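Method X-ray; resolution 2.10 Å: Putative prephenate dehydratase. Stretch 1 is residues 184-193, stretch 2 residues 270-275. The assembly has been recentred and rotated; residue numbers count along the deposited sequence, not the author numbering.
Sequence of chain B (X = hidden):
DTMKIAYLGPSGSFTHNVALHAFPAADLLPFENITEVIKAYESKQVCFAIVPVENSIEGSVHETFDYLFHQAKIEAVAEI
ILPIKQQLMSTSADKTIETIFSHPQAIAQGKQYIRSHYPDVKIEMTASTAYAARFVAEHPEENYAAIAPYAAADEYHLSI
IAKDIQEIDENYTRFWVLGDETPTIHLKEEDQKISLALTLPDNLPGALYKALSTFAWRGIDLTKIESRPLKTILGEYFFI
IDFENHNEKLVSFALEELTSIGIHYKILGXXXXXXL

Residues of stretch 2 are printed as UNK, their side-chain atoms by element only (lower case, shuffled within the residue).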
# COMPACT_ATOMS: atom_id res chain seq x y z
N THR B 184 -17.62 3.25 24.96
CA THR B 184 -18.57 4.32 24.73
C THR B 184 -17.85 5.63 24.45
O THR B 184 -17.09 6.12 25.28
CB THR B 184 -19.51 4.51 25.93
OG1 THR B 184 -20.20 3.28 26.19
CG2 THR B 184 -20.53 5.60 25.64
N ILE B 185 -18.06 6.17 23.26
CA ILE B 185 -17.40 7.41 22.88
C ILE B 185 -18.42 8.37 22.27
O ILE B 185 -19.10 8.02 21.30
CB ILE B 185 -16.25 7.12 21.88
CG1 ILE B 185 -15.15 6.29 22.56
CG2 ILE B 185 -15.67 8.41 21.32
CD1 ILE B 185 -14.11 5.72 21.60
N HIS B 186 -18.55 9.56 22.84
CA HIS B 186 -19.57 10.49 22.37
C HIS B 186 -18.99 11.62 21.53
O HIS B 186 -19.49 12.74 21.58
CB HIS B 186 -20.35 11.07 23.54
CG HIS B 186 -21.32 10.11 24.16
ND1 HIS B 186 -21.42 9.93 25.53
CD2 HIS B 186 -22.23 9.28 23.61
CE1 HIS B 186 -22.35 9.04 25.79
NE2 HIS B 186 -22.86 8.62 24.64
N LEU B 187 -17.99 11.32 20.72
CA LEU B 187 -17.43 12.33 19.84
C LEU B 187 -18.30 12.30 18.61
O LEU B 187 -19.19 11.46 18.50
CB LEU B 187 -15.95 12.07 19.54
CG LEU B 187 -14.89 12.38 20.61
CD1 LEU B 187 -15.22 11.87 22.01
CD2 LEU B 187 -13.50 11.89 20.18
N LYS B 188 -18.09 13.23 17.68
CA LYS B 188 -18.96 13.26 16.52
C LYS B 188 -18.68 12.04 15.66
O LYS B 188 -17.61 11.91 15.07
CB LYS B 188 -18.75 14.56 15.73
CG LYS B 188 -19.80 14.84 14.67
CD LYS B 188 -19.54 16.20 14.04
CE LYS B 188 -19.30 16.07 12.54
NZ LYS B 188 -20.58 16.15 11.78
N GLU B 189 -19.67 11.14 15.59
CA GLU B 189 -19.62 9.99 14.69
C GLU B 189 -19.74 10.41 13.24
O GLU B 189 -20.62 11.18 12.87
CB GLU B 189 -20.73 8.98 15.00
CG GLU B 189 -20.50 7.65 14.31
CD GLU B 189 -21.48 6.57 14.71
OE1 GLU B 189 -21.58 6.28 15.92
OE2 GLU B 189 -22.15 6.01 13.82
N GLU B 190 -18.84 9.89 12.42
CA GLU B 190 -18.77 10.28 11.02
C GLU B 190 -18.97 9.08 10.08
O GLU B 190 -19.33 9.25 8.92
CB GLU B 190 -17.45 11.01 10.79
CG GLU B 190 -16.73 10.74 9.50
CD GLU B 190 -15.44 11.53 9.41
OE1 GLU B 190 -15.33 12.56 10.10
OE2 GLU B 190 -14.54 11.11 8.65
N ASP B 191 -18.76 7.87 10.60
CA ASP B 191 -18.78 6.67 9.74
C ASP B 191 -18.75 5.36 10.52
O ASP B 191 -18.43 5.32 11.71
CB ASP B 191 -17.61 6.71 8.75
CG ASP B 191 -17.98 6.13 7.39
OD1 ASP B 191 -19.08 5.54 7.27
OD2 ASP B 191 -17.18 6.27 6.44
N GLN B 192 -19.17 4.29 9.83
CA GLN B 192 -19.00 2.92 10.32
C GLN B 192 -18.21 2.08 9.32
O GLN B 192 -18.54 2.03 8.13
CB GLN B 192 -20.36 2.28 10.59
CG GLN B 192 -21.20 3.10 11.56
CD GLN B 192 -21.05 2.64 13.00
OE1 GLN B 192 -20.43 1.62 13.27
NE2 GLN B 192 -21.59 3.43 13.93
N LYS B 193 -17.17 1.40 9.81
CA LYS B 193 -16.31 0.65 8.90
C LYS B 193 -15.94 -0.72 9.43
O LYS B 193 -16.08 -0.99 10.62
CB LYS B 193 -15.03 1.44 8.61
CG LYS B 193 -15.21 2.56 7.58
CD LYS B 193 -13.92 3.36 7.38
CE LYS B 193 -14.12 4.49 6.38
NZ LYS B 193 -12.87 5.27 6.14
N UNK B 270 -14.21 -4.00 13.67
CA UNK B 270 -15.49 -3.34 13.36
C UNK B 270 -15.66 -2.15 14.29
O UNK B 270 -15.67 -2.31 15.50
n UNK B 270 -19.19 -8.44 12.60
c UNK B 270 -17.94 -6.34 12.93
c UNK B 270 -16.69 -4.28 13.52
c UNK B 270 -16.64 -5.57 12.72
c UNK B 270 -17.89 -7.75 12.37
N UNK B 271 -15.77 -0.95 13.73
CA UNK B 271 -15.65 0.23 14.59
C UNK B 271 -16.42 1.42 14.06
O UNK B 271 -16.68 1.52 12.85
c UNK B 271 -14.17 0.61 14.75
c UNK B 271 -13.43 0.66 13.43
c UNK B 271 -12.81 1.87 11.43
c UNK B 271 -12.11 0.77 10.97
c UNK B 271 -13.46 1.81 12.65
c UNK B 271 -12.73 -0.45 12.95
c UNK B 271 -12.07 -0.40 11.73
o UNK B 271 -11.47 0.84 9.76
N UNK B 272 -16.76 2.34 14.95
CA UNK B 272 -17.25 3.65 14.55
C UNK B 272 -16.07 4.58 14.30
O UNK B 272 -15.00 4.42 14.89
c UNK B 272 -18.19 4.23 15.60
N UNK B 273 -16.26 5.53 13.39
CA UNK B 273 -15.27 6.57 13.12
C UNK B 273 -15.68 7.90 13.73
O UNK B 273 -16.76 8.41 13.44
c UNK B 273 -14.74 5.41 10.93
c UNK B 273 -15.05 6.75 11.60
c UNK B 273 -13.96 7.80 11.33
N UNK B 274 -14.80 8.47 14.54
CA UNK B 274 -15.02 9.77 15.16
C UNK B 274 -13.97 10.73 14.62
O UNK B 274 -12.88 10.30 14.26
c UNK B 274 -17.45 6.63 18.40
o UNK B 274 -18.25 5.66 18.96
c UNK B 274 -16.13 6.35 18.11
c UNK B 274 -15.32 7.33 17.55
c UNK B 274 -17.96 7.89 18.14
c UNK B 274 -15.81 8.60 17.28
c UNK B 274 -14.92 9.66 16.68
c UNK B 274 -17.14 8.87 17.58
N UNK B 275 -14.29 12.01 14.50
CA UNK B 275 -13.31 12.96 13.97
C UNK B 275 -12.82 13.91 15.06
O UNK B 275 -13.60 14.65 15.64
n UNK B 275 -13.29 14.09 9.76
c UNK B 275 -12.87 14.68 12.13
n UNK B 275 -12.39 12.97 7.96
c UNK B 275 -13.88 13.74 12.79
c UNK B 275 -12.35 13.97 8.83
n UNK B 275 -11.37 14.86 8.75
c UNK B 275 -13.35 15.15 10.76
O HOH W 1 -15.59 14.80 17.79
O HOH W 2 -18.89 -0.55 12.14

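Position 270 carries five side-chain atoms, four carbons in an unbranched row ending in a nitrogen. The chain is extended beyond chi1 and its end leads away from stretch 1, so little of the residue is covered; its CA lies 3.7 Å from K193 O. A four-carbon chain with a terminal amine is lysine, K270.

Position 271 has one carbon followed by a six-carbon ring bearing a single oxygen. The ring belongs to the sheet face that also carries the side chain of K193, whose CB comes within 3.6 Å of a ring carbon. The backbone forms a reciprocal pair with the same residue: the nitrogen of 271 donates to K193 O (N to O, 3.1 Å), and K193 N donates to the carbonyl O of 271 (N to O, 3.1 Å). A phenol ring on one methylene is tyrosine, Y271, and the ring carbon near K193 CB is CE1.

Position 272 shows a single side-chain carbon. It points to the face shared with E189 and Q192, where this CB lies 3.9 Å from Q192 NE2 and 4.0 Å from E189 OE1. Those two side chains are themselves joined, Q192 NE2 donating to E189 OE2 at 2.6 Å. A lone CB identifies alanine, A272.

Position 273 has three carbons, one carrying the other two: branching directly at CB. That CB packs 3.8 Å from D191 CB. The backbone N of 273 donates to D191 O at 2.8 Å, while its O accepts from E190 N at 2.7 Å. The branched three-carbon group is valine, V273; its CG2 also reaches K193 CD at 4.2 Å.

Position 274 again has one carbon and a six-carbon ring with one oxygen. It is buried and has the largest covered area of either stretch. I185 lies over one ring face, with CG2 3.7 Å from the ring centroid and almost on the normal, a CH-pi contact. L187 O approaches the ring edge, and L187 CB lies 3.9 Å from the CB of 274. This second phenol is tyrosine, Y274.

Position 275 holds three carbons, a nitrogen, and a carbon bearing two more nitrogens. The carboxylate of E190 meets this planar end at its edge, its OE1 2.6 Å from the nitrogen within the chain. Such a chain ends in a guanidinium and is arginine, R275. The contact is a two-pronged salt bridge: NE donates to E190 OE1 and NH2 to E190 OE2 at 2.9 Å. Its backbone N makes a weak bond to K188 O (3.4 Å), and water 1 links K188 N to R275 O.

The contact is thus an antiparallel strand pairing, interrupted by a beta bulge. The register shifts by one between the E189–Y274 and D191–V273 pairs, placing the extra residue, E190, where its N still bonds to V273 O and its carboxylate can reach R275. Backbone bonds hold the strands together, while I185 and L187, preceding the strand, extend the contact around the Y274 ring.

Stretch 2 270-275: KYAVYR
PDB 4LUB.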